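Local coordinates for Card1 endonuclease domain-containing protein (Vibrio cholerae, PDB 1XMX) that is of uncharacterised function but carries a Card1-like endonuclease domain of the PD-(D/E)XK clan and probably binds nucleic acid, at residues N121-L125 with T136-D140; A337-L341 with G359-I363. All coordinates share one frame; numbering follows the deposited sequence.

Overall arrangement
The two contacts come one after the other along the chain and belong to different sheets. Interaction 1 (121-125 with 136-140) joins the open end of a beta hairpin at one edge of the N-terminal mixed sheet, next to strand 115-118. Interaction 2 (337-341 with 359-363) is a buried parallel strand pair inside the Card1-like endonuclease region, where strand 361-363 extends a second mixed sheet beyond strand 338-343. The centres of interactions 1 and 2 lie about 22 Å apart, and the nearest atoms of interactions 1 and 2 are about 8 Å apart. Asn301 and Asn302, in the loop before strand 303-310, and Lys303 at its start meet interaction 1; the hairpin thus touches the end of the sheet that holds interaction 2.

Interaction 1: residues N121-L125 with T136-D140; sequences NSDCL and TQVQD
Asp123 and Asp140 bring two carboxylates close together where the chains diverge at the open end of a beta hairpin, OD2 of Asp123 lying 4.0 Å from OD1 of Asp140. The hairpin, strands 124-129 and 136-137, forms one edge of the N-terminal mixed sheet. Asn302 donates from its side-chain amide to Asp123 OD2, which probably eases the repulsion. Positive phi at Asp123 (67°) turns the chain into the strand, and its side chain meets those of Gln137 and Val138 at about right angles.

The pairing is antiparallel: Cys124 faces Gln137 in a non-hydrogen-bonded pair, and Leu125 faces Thr136 in a hydrogen-bonded one. Leu125 N reaches Thr136 O at 2.7 Å, almost in line with the carbonyl, and Thr136 N returns a bond to Leu125 O. Beyond the last bridge, Val138 N still gives a nearly straight bond to Asp123 O. Val138 suits this position because its branched, apolar side chain packs on Leu125, Val138 CG2 lying 4.0 Å from Leu125 CB, while from strand 115-118 Val118 meets Val138 and Phe116 meets Leu125.

Serine serves the turn before the strand, since its short hydroxyl can reach forward to the main-chain N-H two residues on. With chi1 at 60°, Ser122 closes an ST turn in which OG accepts from Cys124 N at 3.1 Å.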
loop_
_atom_site.group_PDB
_atom_site.type_symbol
_atom_site.label_atom_id
_atom_site.label_comp_id
_atom_site.label_asym_id
_atom_site.label_seq_id
_atom_site.Cartn_x
_atom_site.Cartn_y
_atom_site.Cartn_z
ATOM N N ASN A 121 0.514 8.703 13.539
ATOM C CA ASN A 121 -0.810 8.091 13.661
ATOM C C ASN A 121 -1.951 8.982 13.123
ATOM O O ASN A 121 -2.776 8.539 12.281
ATOM C CB ASN A 121 -0.987 7.552 15.101
ATOM C CG ASN A 121 0.175 6.577 15.487
ATOM O OD1 ASN A 121 0.211 5.412 15.075
ATOM N ND2 ASN A 121 1.164 7.098 16.198
ATOM N N SER A 122 -1.948 10.256 13.509
ATOM C CA SER A 122 -3.068 11.131 13.157
ATOM C C SER A 122 -2.879 11.668 11.770
ATOM O O SER A 122 -3.878 11.956 11.059
ATOM C CB SER A 122 -3.191 12.263 14.160
ATOM O OG SER A 122 -1.989 13.011 14.141
ATOM N N ASP A 123 -1.609 11.731 11.376
ATOM C CA ASP A 123 -1.086 12.465 10.205
ATOM C C ASP A 123 -1.197 13.995 10.332
ATOM O O ASP A 123 -1.135 14.687 9.333
ATOM C CB ASP A 123 -1.662 11.914 8.846
ATOM C CG ASP A 123 -0.714 12.105 7.671
ATOM O OD1 ASP A 123 0.576 11.921 7.756
ATOM O OD2 ASP A 123 -1.211 12.435 6.607
ATOM N N CYS A 124 -1.324 14.530 11.554
ATOM C CA CYS A 124 -1.378 16.000 11.751
ATOM C C CYS A 124 0.010 16.571 11.747
ATOM O O CYS A 124 0.892 16.036 12.427
ATOM C CB CYS A 124 -2.001 16.394 13.092
ATOM S SG CYS A 124 -3.681 15.804 13.338
ATOM N N LEU A 125 0.209 17.659 11.010
ATOM C CA LEU A 125 1.431 18.426 11.136
ATOM C C LEU A 125 1.257 19.373 12.326
ATOM O O LEU A 125 0.343 20.192 12.344
ATOM C CB LEU A 125 1.645 19.250 9.899
ATOM C CG LEU A 125 2.955 19.984 9.769
ATOM C CD1 LEU A 125 3.283 20.137 8.277
ATOM C CD2 LEU A 125 2.853 21.303 10.521
ATOM N N THR A 136 -2.284 21.357 11.005
ATOM C CA THR A 136 -3.182 21.008 9.912
ATOM C C THR A 136 -3.020 19.512 9.628
ATOM O O THR A 136 -2.023 18.879 10.012
ATOM C CB THR A 136 -2.859 21.829 8.624
ATOM O OG1 THR A 136 -1.494 21.656 8.289
ATOM C CG2 THR A 136 -3.031 23.312 8.855
ATOM N N GLN A 137 -3.979 18.952 8.922
ATOM C CA GLN A 137 -3.933 17.545 8.585
ATOM C C GLN A 137 -3.140 17.492 7.265
ATOM O O GLN A 137 -3.447 18.182 6.342
ATOM C CB GLN A 137 -5.385 17.056 8.436
ATOM C CG GLN A 137 -5.592 15.741 7.739
ATOM C CD GLN A 137 -4.818 14.608 8.400
ATOM O OE1 GLN A 137 -4.158 13.828 7.720
ATOM N NE2 GLN A 137 -4.932 14.505 9.725
ATOM N N VAL A 138 -2.075 16.720 7.174
ATOM C CA VAL A 138 -1.333 16.670 5.908
ATOM C C VAL A 138 -2.175 16.127 4.769
ATOM O O VAL A 138 -2.876 15.143 4.949
ATOM C CB VAL A 138 -0.082 15.829 6.065
ATOM C CG1 VAL A 138 0.676 15.743 4.708
ATOM C CG2 VAL A 138 0.817 16.464 7.202
ATOM N N GLN A 139 -2.136 16.760 3.591
ATOM C CA GLN A 139 -3.005 16.282 2.514
ATOM C C GLN A 139 -2.496 14.916 2.093
ATOM O O GLN A 139 -1.342 14.579 2.383
ATOM C CB GLN A 139 -2.952 17.234 1.321
ATOM C CG GLN A 139 -3.559 18.588 1.637
ATOM C CD GLN A 139 -3.621 19.471 0.429
ATOM O OE1 GLN A 139 -2.938 19.235 -0.557
ATOM N NE2 GLN A 139 -4.481 20.468 0.479
ATOM N N ASP A 140 -3.318 14.193 1.328
ATOM C CA ASP A 140 -3.091 12.821 0.935
ATOM C C ASP A 140 -2.784 12.779 -0.548
ATOM O O ASP A 140 -3.683 12.697 -1.359
ATOM C CB ASP A 140 -4.354 12.010 1.264
ATOM C CG ASP A 140 -4.636 11.981 2.777
ATOM O OD1 ASP A 140 -3.625 11.939 3.472
ATOM O OD2 ASP A 140 -5.814 12.039 3.252
#

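Interaction 2: residues A337-L341 with G359-I363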
loop_
_atom_site.group_PDB
_atom_site.type_symbol
_atom_site.label_atom_id
_atom_site.label_comp_id
_atom_site.label_asym_id
_atom_site.label_seq_id
_atom_site.Cartn_x
_atom_site.Cartn_y
_atom_site.Cartn_z
ATOM N N ALA A 337 2.645 1.264 7.796
ATOM C CA ALA A 337 1.902 0.450 6.811
ATOM C C ALA A 337 0.953 -0.578 7.473
ATOM O O ALA A 337 1.155 -1.047 8.612
ATOM C CB ALA A 337 2.808 -0.185 5.777
ATOM N N ARG A 338 -0.137 -0.867 6.784
ATOM C CA ARG A 338 -1.151 -1.796 7.315
ATOM C C ARG A 338 -1.481 -2.868 6.286
ATOM O O ARG A 338 -1.422 -2.625 5.095
ATOM C CB ARG A 338 -2.407 -1.042 7.701
ATOM C CG ARG A 338 -2.224 -0.507 9.101
ATOM C CD ARG A 338 -3.039 0.699 9.549
ATOM N NE ARG A 338 -4.322 0.916 8.898
ATOM C CZ ARG A 338 -5.522 0.504 9.327
ATOM N NH1 ARG A 338 -5.700 -0.245 10.425
ATOM N NH2 ARG A 338 -6.545 0.838 8.599
ATOM N N ALA A 339 -1.831 -4.052 6.759
ATOM C CA ALA A 339 -2.169 -5.130 5.843
ATOM C C ALA A 339 -3.354 -5.979 6.312
ATOM O O ALA A 339 -3.577 -6.224 7.495
ATOM C CB ALA A 339 -0.906 -6.026 5.518
ATOM N N MET A 340 -4.077 -6.463 5.320
ATOM C CA MET A 340 -5.265 -7.248 5.535
ATOM C C MET A 340 -5.197 -8.557 4.698
ATOM O O MET A 340 -4.688 -8.563 3.576
ATOM C CB MET A 340 -6.417 -6.412 5.018
ATOM C CG MET A 340 -7.667 -7.223 4.859
ATOM S SD MET A 340 -9.124 -6.278 4.461
ATOM C CE MET A 340 -9.532 -5.547 6.102
ATOM N N LEU A 341 -5.733 -9.646 5.229
ATOM C CA LEU A 341 -5.955 -10.841 4.375
ATOM C C LEU A 341 -7.448 -11.031 4.179
ATOM O O LEU A 341 -8.193 -11.127 5.149
ATOM C CB LEU A 341 -5.301 -12.084 4.989
ATOM C CG LEU A 341 -5.604 -13.456 4.403
ATOM C CD1 LEU A 341 -5.141 -13.530 2.951
ATOM C CD2 LEU A 341 -4.899 -14.540 5.271
ATOM N N GLY A 359 -0.815 -8.221 14.125
ATOM C CA GLY A 359 -1.469 -6.951 13.753
ATOM C C GLY A 359 -2.009 -6.923 12.319
ATOM O O GLY A 359 -2.036 -5.863 11.683
ATOM N N LEU A 360 -2.454 -8.079 11.792
ATOM C CA LEU A 360 -2.969 -8.162 10.397
ATOM C C LEU A 360 -4.475 -8.203 10.528
ATOM O O LEU A 360 -5.021 -8.885 11.406
ATOM C CB LEU A 360 -2.460 -9.446 9.650
ATOM C CG LEU A 360 -0.948 -9.440 9.373
ATOM C CD1 LEU A 360 -0.384 -10.858 8.932
ATOM C CD2 LEU A 360 -0.648 -8.435 8.318
ATOM N N ALA A 361 -5.169 -7.471 9.671
ATOM C CA ALA A 361 -6.630 -7.506 9.719
ATOM C C ALA A 361 -7.100 -8.735 8.912
ATOM O O ALA A 361 -6.399 -9.198 8.001
ATOM C CB ALA A 361 -7.187 -6.176 9.104
ATOM N N LEU A 362 -8.293 -9.235 9.205
ATOM C CA LEU A 362 -8.844 -10.365 8.440
ATOM C C LEU A 362 -10.276 -10.082 7.980
ATOM O O LEU A 362 -11.083 -9.526 8.733
ATOM C CB LEU A 362 -8.874 -11.662 9.293
ATOM C CG LEU A 362 -7.551 -12.313 9.661
ATOM C CD1 LEU A 362 -7.794 -13.596 10.404
ATOM C CD2 LEU A 362 -6.688 -12.570 8.454
ATOM N N ILE A 363 -10.590 -10.520 6.772
ATOM C CA ILE A 363 -11.998 -10.694 6.396
ATOM C C ILE A 363 -12.217 -12.139 5.864
ATOM O O ILE A 363 -11.699 -12.521 4.802
ATOM C CB ILE A 363 -12.483 -9.657 5.365
ATOM C CG1 ILE A 363 -12.424 -8.223 5.942
ATOM C CG2 ILE A 363 -13.923 -9.935 4.956
ATOM C CD1 ILE A 363 -12.812 -7.134 4.861
HETATM O O HOH W 1 -1.498 -4.373 9.729
#
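With CG anti to the backbone N (chi1 166°) and a bend at chi3 (-77°), Met340 lays its thioether end across Ala361 and Ile363. Its CE comes 3.9 Å from Ala361 CB, and SD sits 3.8 Å from Ile363 CD1. Ile363 meets it with CG1 turned beside its own backbone N (chi1 -63°), carrying CD1 to the sulfur. A small alanine suits the middle of this face because it leaves the flexible methionine room to lie over it; Leu375 and Trp378 of helix 371-380 cover the same face.

The strands are parallel, 338-343 and 361-363 of a beta-alpha-beta unit whose connecting helix is 349-358. Ala361 N donates to Ala339 O, Leu341 N to Ala361 O at 2.9 Å, and Ile363 N to Leu341 O, so that Ala361 is gripped through both its N-H and its carbonyl. On the other face Leu341 and Leu362 run side by side, Leu362 CD2 lying 3.8 Å from Leu341 CB. Nearby, Leu360 CD2 packs on Ala339 CB at 3.7 Å, and Leu322 and Leu325 of helix 321-333 add to this hydrophobic layer.

Gly359 ends the helix in a Schellman motif, its positive phi being easy for a residue without a side chain. Water 1 accepts from Ala339 N at 3.0 Å and lies close to Gly359 O, though that second leg is so short that its details are doubtful. Directional backbone bonds thus set the register, and apolar contacts on both faces hold this largely buried pair of the Card1-like domain together without a charged side chain between the strands.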